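Local coordinates for LRR receptor-like serine/threonine-protein kinase RGI3 (Arabidopsis thaliana, PDB 5HZ0) that acts as a cell-surface receptor for RGF root meristem growth factor peptides, which maintain the root stem cell niche, and pairs with SERK co-receptors once the hormone is bound, at residues A[294-299]-A[319-324]; A[309-314]-A[333-338]. The protein carries 5 engineered substitutions. All blocks are in the same frame, centred on the assembly; numbering follows the deposited sequence.

Both contacts lie in the extracellular leucine-rich-repeat solenoid and join successive turns of it. From the N terminus, the chain passes through 294-299, on the 3-10 side of one turn, then strand 306-308 and segment 309-314, before reaching 319-324, where contact 1 closes a loop over 294-299. It continues through strand 330-332 to 333-338, where contact 2 closes on 309-314. The segments alternate along the chain, so the two closures cross rather than nest. Contact 1 ties neighbouring 3-10 segments together, and contact 2 the loops that follow neighbouring parallel strands. Their centres are about 16 Å apart, yet they touch through Ile-294, which packs on Ile-309, Ile-314 and Leu-338.

Contact 1 of 2, residues A[294-299]-A[319-324]; sequences IPEELT and PSLMSN
Thr-299 fits against the backbone of Leu-321, and no hydrogen bond crosses between the segments. Its CB lies 3.3 Å from Leu-321 O, while CG2 lies 3.6 Å from the same oxygen and makes a longer contact with Pro-319 CG. With chi1 at 68°, OG1 sits between the backbone N and the carbonyl carbon, near Glu-296 O of its own turn and 3.5 Å from Leu-321 CB; the side chains of Thr-299 and Leu-321 cross at about a right angle. Apolar packing continues at Pro-319, whose CD meets Ile-294 CD1 at 4.0 Å. Both segments carry 3-10 turns of consecutive leucine-rich repeats, stacked here on the side of the solenoid away from the strands, and the Met-322 side chain packs on Leu-307 of strand 306-308. At the exposed margin the Glu-296 side chain, bent at chi2, slides past Pro-319 in the opposite direction, and its OE1 lies 3.8 Å from both Pro-319 CB and Leu-321 CD1. Thr-299 O in turn meets Asn-324 CB at 3.5 Å. Within 319-324, Ser-320 O accepts from Ser-323 N and Ser-323 OG, which reach it from opposite faces of its plane, and Ser-345 OG of the following turn is a further partner.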
ATOM      1  N   ILE A 294      -2.247  13.723  21.065  1.00 11.40           N
ATOM      2  CA  ILE A 294      -3.523  13.071  20.841  1.00 10.04           C
ATOM      3  C   ILE A 294      -4.433  13.515  21.976  1.00 10.64           C
ATOM      4  O   ILE A 294      -4.095  13.326  23.142  1.00  9.31           O
ATOM      5  CB  ILE A 294      -3.418  11.553  20.860  1.00  6.06           C
ATOM      6  CG1 ILE A 294      -2.157  11.092  20.137  1.00  2.00           C
ATOM      7  CG2 ILE A 294      -4.674  10.941  20.225  1.00  5.32           C
ATOM      8  CD1 ILE A 294      -1.936   9.621  20.188  1.00  2.00           C
ATOM      9  N   PRO A 295      -5.548  14.179  21.640  1.00  8.85           N
ATOM     10  CA  PRO A 295      -6.441  14.676  22.694  1.00  5.16           C
ATOM     11  C   PRO A 295      -7.230  13.537  23.342  1.00  4.64           C
ATOM     12  O   PRO A 295      -7.687  12.634  22.648  1.00  4.48           O
ATOM     13  CB  PRO A 295      -7.374  15.636  21.939  1.00  2.42           C
ATOM     14  CG  PRO A 295      -7.355  15.152  20.513  1.00  5.17           C
ATOM     15  CD  PRO A 295      -5.951  14.641  20.296  1.00  2.95           C
ATOM     16  N   GLU A 296      -7.396  13.587  24.656  1.00  7.97           N
ATOM     17  CA  GLU A 296      -8.075  12.512  25.369  1.00 11.76           C
ATOM     18  C   GLU A 296      -9.513  12.336  24.927  1.00 13.32           C
ATOM     19  O   GLU A 296     -10.047  11.236  24.992  1.00 16.98           O
ATOM     20  CB  GLU A 296      -8.015  12.734  26.873  1.00 12.37           C
ATOM     21  CG  GLU A 296      -6.612  12.628  27.404  1.00 24.91           C
ATOM     22  CD  GLU A 296      -6.566  12.013  28.762  1.00 32.06           C
ATOM     23  OE1 GLU A 296      -6.364  10.780  28.851  1.00 36.56           O
ATOM     24  OE2 GLU A 296      -6.742  12.767  29.739  1.00 33.99           O
ATOM     25  N   GLU A 297     -10.120  13.415  24.447  1.00  7.30           N
ATOM     26  CA  GLU A 297     -11.518  13.382  24.052  1.00  5.57           C
ATOM     27  C   GLU A 297     -11.755  12.444  22.878  1.00  9.11           C
ATOM     28  O   GLU A 297     -12.873  11.975  22.678  1.00 16.67           O
ATOM     29  CB  GLU A 297     -12.045  14.792  23.775  1.00  7.67           C
ATOM     30  CG  GLU A 297     -10.959  15.833  23.838  1.00 27.97           C
ATOM     31  CD  GLU A 297     -11.029  16.677  25.088  1.00 27.76           C
ATOM     32  OE1 GLU A 297     -12.138  17.120  25.434  1.00 29.84           O
ATOM     33  OE2 GLU A 297      -9.973  16.903  25.712  1.00 22.59           O
ATOM     34  N   LEU A 298     -10.696  12.146  22.133  1.00  8.25           N
ATOM     35  CA  LEU A 298     -10.757  11.191  21.022  1.00  7.67           C
ATOM     36  C   LEU A 298     -11.102   9.799  21.545  1.00  9.33           C
ATOM     37  O   LEU A 298     -11.716   8.984  20.853  1.00 11.10           O
ATOM     38  CB  LEU A 298      -9.401  11.126  20.307  1.00  7.39           C
ATOM     39  CG  LEU A 298      -9.259  11.372  18.805  1.00 10.01           C
ATOM     40  CD1 LEU A 298      -8.059  10.587  18.280  1.00 10.23           C
ATOM     41  CD2 LEU A 298     -10.510  11.030  18.018  1.00  8.17           C
ATOM     42  N   THR A 299     -10.694   9.525  22.776  1.00  8.72           N
ATOM     43  CA  THR A 299     -11.032   8.258  23.411  1.00 14.38           C
ATOM     44  C   THR A 299     -12.527   8.171  23.759  1.00  9.82           C
ATOM     45  O   THR A 299     -12.999   7.114  24.155  1.00  4.09           O
ATOM     46  CB  THR A 299     -10.203   8.012  24.680  1.00 13.34           C
ATOM     47  OG1 THR A 299     -10.590   8.954  25.685  1.00  9.05           O
ATOM     48  CG2 THR A 299      -8.706   8.158  24.390  1.00  2.00           C
ATOM     49  N   PRO A 319      -2.456   8.355  25.177  1.00  4.26           N
ATOM     50  CA  PRO A 319      -3.341   8.387  26.351  1.00  5.21           C
ATOM     51  C   PRO A 319      -3.784   6.987  26.814  1.00  5.98           C
ATOM     52  O   PRO A 319      -4.098   6.136  25.987  1.00  6.51           O
ATOM     53  CB  PRO A 319      -4.545   9.209  25.868  1.00  4.21           C
ATOM     54  CG  PRO A 319      -4.500   9.130  24.364  1.00  7.92           C
ATOM     55  CD  PRO A 319      -3.047   9.017  24.001  1.00  7.30           C
ATOM     56  N   SER A 320      -3.820   6.763  28.124  1.00  9.00           N
ATOM     57  CA  SER A 320      -4.258   5.471  28.664  1.00  7.30           C
ATOM     58  C   SER A 320      -5.749   5.224  28.438  1.00  5.16           C
ATOM     59  O   SER A 320      -6.169   4.077  28.250  1.00 11.76           O
ATOM     60  CB  SER A 320      -3.925   5.390  30.137  1.00  3.65           C
ATOM     61  OG  SER A 320      -4.374   6.567  30.772  1.00 25.86           O
ATOM     62  N   LEU A 321      -6.540   6.299  28.377  1.00  2.09           N
ATOM     63  CA  LEU A 321      -7.991   6.186  28.147  1.00 13.06           C
ATOM     64  C   LEU A 321      -8.320   5.553  26.800  1.00 12.90           C
ATOM     65  O   LEU A 321      -9.477   5.364  26.443  1.00 19.17           O
ATOM     66  CB  LEU A 321      -8.723   7.517  28.325  1.00 13.81           C
ATOM     67  CG  LEU A 321      -8.917   7.897  29.794  1.00 15.81           C
ATOM     68  CD1 LEU A 321      -9.663   9.221  29.951  1.00 16.95           C
ATOM     69  CD2 LEU A 321      -9.616   6.780  30.534  1.00 10.80           C
ATOM     70  N   MET A 322      -7.276   5.262  26.045  1.00 13.31           N
ATOM     71  CA  MET A 322      -7.378   4.471  24.835  1.00 21.82           C
ATOM     72  C   MET A 322      -8.096   3.143  25.090  1.00 19.71           C
ATOM     73  O   MET A 322      -8.665   2.549  24.167  1.00 20.53           O
ATOM     74  CB  MET A 322      -5.975   4.197  24.309  1.00 26.98           C
ATOM     75  CG  MET A 322      -5.909   4.095  22.825  1.00 33.41           C
ATOM     76  SD  MET A 322      -5.136   5.497  21.993  1.00 20.47           S
ATOM     77  CE  MET A 322      -5.280   4.822  20.351  1.00  5.27           C
ATOM     78  N   SER A 323      -8.068   2.672  26.337  1.00 14.20           N
ATOM     79  CA  SER A 323      -8.825   1.463  26.695  1.00  9.60           C
ATOM     80  C   SER A 323     -10.325   1.598  26.392  1.00  8.14           C
ATOM     81  O   SER A 323     -11.011   0.608  26.144  1.00  8.42           O
ATOM     82  CB  SER A 323      -8.612   1.115  28.165  1.00  9.25           C
ATOM     83  OG  SER A 323      -8.442   2.293  28.937  1.00  7.96           O
ATOM     84  N   ASN A 324     -10.828   2.826  26.374  1.00  7.60           N
ATOM     85  CA  ASN A 324     -12.228   3.051  26.044  1.00 15.21           C
ATOM     86  C   ASN A 324     -12.621   2.736  24.611  1.00 17.49           C
ATOM     87  O   ASN A 324     -13.800   2.502  24.338  1.00 20.91           O
ATOM     88  CB  ASN A 324     -12.665   4.467  26.403  1.00 24.31           C
ATOM     89  CG  ASN A 324     -13.112   4.577  27.832  1.00 33.44           C
ATOM     90  OD1 ASN A 324     -14.132   4.006  28.217  1.00 42.14           O
ATOM     91  ND2 ASN A 324     -12.349   5.299  28.639  1.00 35.29           N
TER

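Contact 2 of 2, residues A[309-314]-A[333-338]; sequences IDNNLI and AWQNKL
Asp-310 lies alongside Trp-334, the two side chains pointing the same way, with its carboxylate only 13° from parallel to the indole. Asp-310 CB sits over the five-membered ring, 3.6 Å from its centroid, in a CH-pi contact, and OD2 lies above the same face, offset toward the rim. Asn-311 brings ND2 over the rim of the six-membered ring on the same face, its amide plane at 82° to the indole; ND2 is 3.1 Å from Trp-334 CH2 and donates to the anti lone pair of Asp-310 OD2, a bond that links the two polar groups over the ring. The other branch, OD1, rests on the aliphatic part of Gln-335, 3.3 Å from CG.

Asn-336 turns inward between the backbones, and its buried amide uses both ends: OD1 accepts from Ile-314 N at 3.0 Å, while ND2 donates to Ala-333 O of its own segment and, 3.2 Å away and nearly straight at 168°, to Ile-309 O from above the carbonyl plane. Asn-312 is the equivalent residue one turn earlier: its OD1 accepts from Ile-290 N of the preceding turn, as Asn-336 OD1 does from Ile-314 N, and its ND2 donates to Ile-309 O from the face opposite Asn-336 ND2. Backbone bonds run beside this ladder, Asn-311 N to Trp-334 O (2.8 Å) and Asn-312 N to Gln-335 O (3.1 Å), with a weak one from Lys-337 N to Ile-314 O. Ile-314 and Leu-338 lie side by side, CG2 packing on CD2.

Trp-334, part of a peptide-recognition motif, hydrogen-bonds through NE1 to the bound peptide's backbone. Asp-310 and Asn-311 thus line one face of a peptide-contacting ring, and Asn-311 also packs on a basic side chain of the peptide. The stacked, inward-facing asparagines form the asparagine ladder characteristic of the leucine-rich-repeat solenoid.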
ATOM      1  N   ILE A 309      -2.977   8.058  12.352  1.00  9.05           N
ATOM      2  CA  ILE A 309      -2.357   9.365  12.551  1.00  2.82           C
ATOM      3  C   ILE A 309      -0.875   9.441  12.190  1.00  5.23           C
ATOM      4  O   ILE A 309      -0.148  10.304  12.686  1.00  2.00           O
ATOM      5  CB  ILE A 309      -2.693   9.963  13.928  1.00  5.62           C
ATOM      6  CG1 ILE A 309      -2.124   9.094  15.048  1.00  2.00           C
ATOM      7  CG2 ILE A 309      -4.217  10.144  14.053  1.00  2.00           C
ATOM      8  CD1 ILE A 309      -2.275   9.715  16.409  1.00  2.00           C
ATOM      9  N   ASP A 310      -0.394   8.438  11.475  1.00  9.53           N
ATOM     10  CA  ASP A 310       1.031   8.323  11.178  1.00  2.00           C
ATOM     11  C   ASP A 310       1.571   9.466  10.314  1.00 10.72           C
ATOM     12  O   ASP A 310       0.808  10.221   9.700  1.00  2.00           O
ATOM     13  CB  ASP A 310       1.319   6.995  10.496  1.00  2.00           C
ATOM     14  CG  ASP A 310       0.554   6.836   9.216  1.00 16.93           C
ATOM     15  OD1 ASP A 310      -0.676   6.601   9.287  1.00 16.27           O
ATOM     16  OD2 ASP A 310       1.180   6.945   8.137  1.00 19.48           O
ATOM     17  N   ASN A 311       2.900   9.602  10.328  1.00  9.10           N
ATOM     18  CA  ASN A 311       3.609  10.594   9.542  1.00  2.00           C
ATOM     19  C   ASN A 311       3.111  12.015   9.776  1.00  3.16           C
ATOM     20  O   ASN A 311       2.590  12.676   8.874  1.00  2.00           O
ATOM     21  CB  ASN A 311       3.586  10.226   8.062  1.00  2.00           C
ATOM     22  CG  ASN A 311       4.568   9.116   7.728  1.00 12.19           C
ATOM     23  OD1 ASN A 311       5.752   9.369   7.499  1.00 14.59           O
ATOM     24  ND2 ASN A 311       4.085   7.883   7.699  1.00  2.00           N
ATOM     25  N   ASN A 312       3.304  12.472  11.007  1.00  2.61           N
ATOM     26  CA  ASN A 312       2.950  13.827  11.408  1.00  2.00           C
ATOM     27  C   ASN A 312       3.976  14.375  12.403  1.00  6.96           C
ATOM     28  O   ASN A 312       5.101  13.880  12.497  1.00  2.00           O
ATOM     29  CB  ASN A 312       1.552  13.865  12.023  1.00  9.07           C
ATOM     30  CG  ASN A 312       0.456  13.761  10.986  1.00  7.15           C
ATOM     31  OD1 ASN A 312       0.220  14.706  10.242  1.00  2.00           O
ATOM     32  ND2 ASN A 312      -0.224  12.606  10.931  1.00  2.00           N
ATOM     33  N   LEU A 313       3.612  15.473  13.045  1.00  2.00           N
ATOM     34  CA  LEU A 313       4.389  16.086  14.123  1.00 18.90           C
ATOM     35  C   LEU A 313       3.875  15.851  15.570  1.00  9.12           C
ATOM     36  O   LEU A 313       4.176  16.633  16.472  1.00  7.99           O
ATOM     37  CB  LEU A 313       4.693  17.566  13.809  1.00 13.71           C
ATOM     38  CG  LEU A 313       5.354  17.867  12.444  1.00 13.53           C
ATOM     39  CD1 LEU A 313       5.482  19.370  12.233  1.00 11.07           C
ATOM     40  CD2 LEU A 313       6.713  17.175  12.246  1.00  2.00           C
ATOM     41  N   ILE A 314       2.977  14.897  15.767  1.00 14.77           N
ATOM     42  CA  ILE A 314       2.302  14.749  17.074  1.00  2.55           C
ATOM     43  C   ILE A 314       3.258  14.422  18.229  1.00  6.70           C
ATOM     44  O   ILE A 314       4.068  13.498  18.139  1.00 11.93           O
ATOM     45  CB  ILE A 314       1.181  13.731  16.979  1.00  6.02           C
ATOM     46  CG1 ILE A 314       0.292  14.092  15.784  1.00  2.00           C
ATOM     47  CG2 ILE A 314       0.401  13.613  18.330  1.00  5.60           C
ATOM     48  CD1 ILE A 314      -0.739  13.044  15.445  1.00 29.89           C
ATOM     49  N   ALA A 333       0.190   5.133  14.681  1.00  4.45           N
ATOM     50  CA  ALA A 333       0.856   6.385  15.068  1.00  2.00           C
ATOM     51  C   ALA A 333       2.324   6.578  14.597  1.00  5.98           C
ATOM     52  O   ALA A 333       3.030   7.430  15.147  1.00  3.15           O
ATOM     53  CB  ALA A 333       0.719   6.628  16.556  1.00  6.56           C
ATOM     54  N   TRP A 334       2.821   5.718  13.704  1.00  2.00           N
ATOM     55  CA  TRP A 334       4.249   5.738  13.336  1.00  2.00           C
ATOM     56  C   TRP A 334       4.731   7.049  12.699  1.00  2.00           C
ATOM     57  O   TRP A 334       3.945   7.795  12.128  1.00  2.00           O
ATOM     58  CB  TRP A 334       4.665   4.510  12.505  1.00  2.00           C
ATOM     59  CG  TRP A 334       3.977   4.306  11.173  1.00 18.85           C
ATOM     60  CD1 TRP A 334       2.735   3.761  10.956  1.00 15.37           C
ATOM     61  CD2 TRP A 334       4.515   4.603   9.867  1.00 14.37           C
ATOM     62  NE1 TRP A 334       2.464   3.724   9.601  1.00 12.04           N
ATOM     63  CE2 TRP A 334       3.540   4.232   8.917  1.00 11.59           C
ATOM     64  CE3 TRP A 334       5.723   5.150   9.416  1.00 20.86           C
ATOM     65  CZ2 TRP A 334       3.741   4.389   7.546  1.00 11.88           C
ATOM     66  CZ3 TRP A 334       5.919   5.305   8.061  1.00  2.00           C
ATOM     67  CH2 TRP A 334       4.932   4.929   7.141  1.00  6.18           C
ATOM     68  N   GLN A 335       6.028   7.330  12.854  1.00  2.00           N
ATOM     69  CA  GLN A 335       6.655   8.565  12.357  1.00  2.00           C
ATOM     70  C   GLN A 335       5.983   9.789  12.955  1.00  2.00           C
ATOM     71  O   GLN A 335       5.373  10.608  12.256  1.00  2.00           O
ATOM     72  CB  GLN A 335       6.670   8.629  10.817  1.00  6.03           C
ATOM     73  CG  GLN A 335       7.551   9.719  10.224  1.00  2.00           C
ATOM     74  CD  GLN A 335       8.996   9.635  10.720  1.00  6.06           C
ATOM     75  OE1 GLN A 335       9.803   8.864  10.193  1.00  2.00           O
ATOM     76  NE2 GLN A 335       9.314  10.414  11.761  1.00  3.11           N
ATOM     77  N   ASN A 336       6.117   9.897  14.271  1.00  2.00           N
ATOM     78  CA  ASN A 336       5.717  11.083  15.004  1.00  3.73           C
ATOM     79  C   ASN A 336       6.764  11.444  16.056  1.00  4.11           C
ATOM     80  O   ASN A 336       7.869  10.908  16.058  1.00  7.60           O
ATOM     81  CB  ASN A 336       4.354  10.868  15.682  1.00  3.92           C
ATOM     82  CG  ASN A 336       3.219  11.126  14.753  1.00  8.70           C
ATOM     83  OD1 ASN A 336       2.987  12.275  14.359  1.00  6.22           O
ATOM     84  ND2 ASN A 336       2.509  10.060  14.364  1.00  2.00           N
ATOM     85  N   LYS A 337       6.412  12.389  16.913  1.00  6.89           N
ATOM     86  CA  LYS A 337       7.180  12.750  18.104  1.00 11.06           C
ATOM     87  C   LYS A 337       6.711  12.136  19.450  1.00 14.01           C
ATOM     88  O   LYS A 337       6.965  12.717  20.510  1.00 14.22           O
ATOM     89  CB  LYS A 337       7.362  14.262  18.196  1.00 13.38           C
ATOM     90  CG  LYS A 337       8.617  14.744  17.550  1.00  5.98           C
ATOM     91  CD  LYS A 337       8.577  14.660  16.056  1.00 19.78           C
ATOM     92  CE  LYS A 337       9.959  15.073  15.519  1.00 30.97           C
ATOM     93  NZ  LYS A 337      10.226  14.595  14.131  1.00 35.27           N
ATOM     94  N   LEU A 338       5.895  11.088  19.411  1.00 12.33           N
ATOM     95  CA  LEU A 338       5.394  10.466  20.642  1.00  3.49           C
ATOM     96  C   LEU A 338       6.491  10.058  21.637  1.00  2.79           C
ATOM     97  O   LEU A 338       7.491   9.464  21.241  1.00  7.04           O
ATOM     98  CB  LEU A 338       4.550   9.232  20.310  1.00  8.23           C
ATOM     99  CG  LEU A 338       3.314   9.385  19.428  1.00 13.16           C
ATOM    100  CD1 LEU A 338       2.716   8.014  19.164  1.00  2.00           C
ATOM    101  CD2 LEU A 338       2.286  10.313  20.045  1.00 10.63           C
TER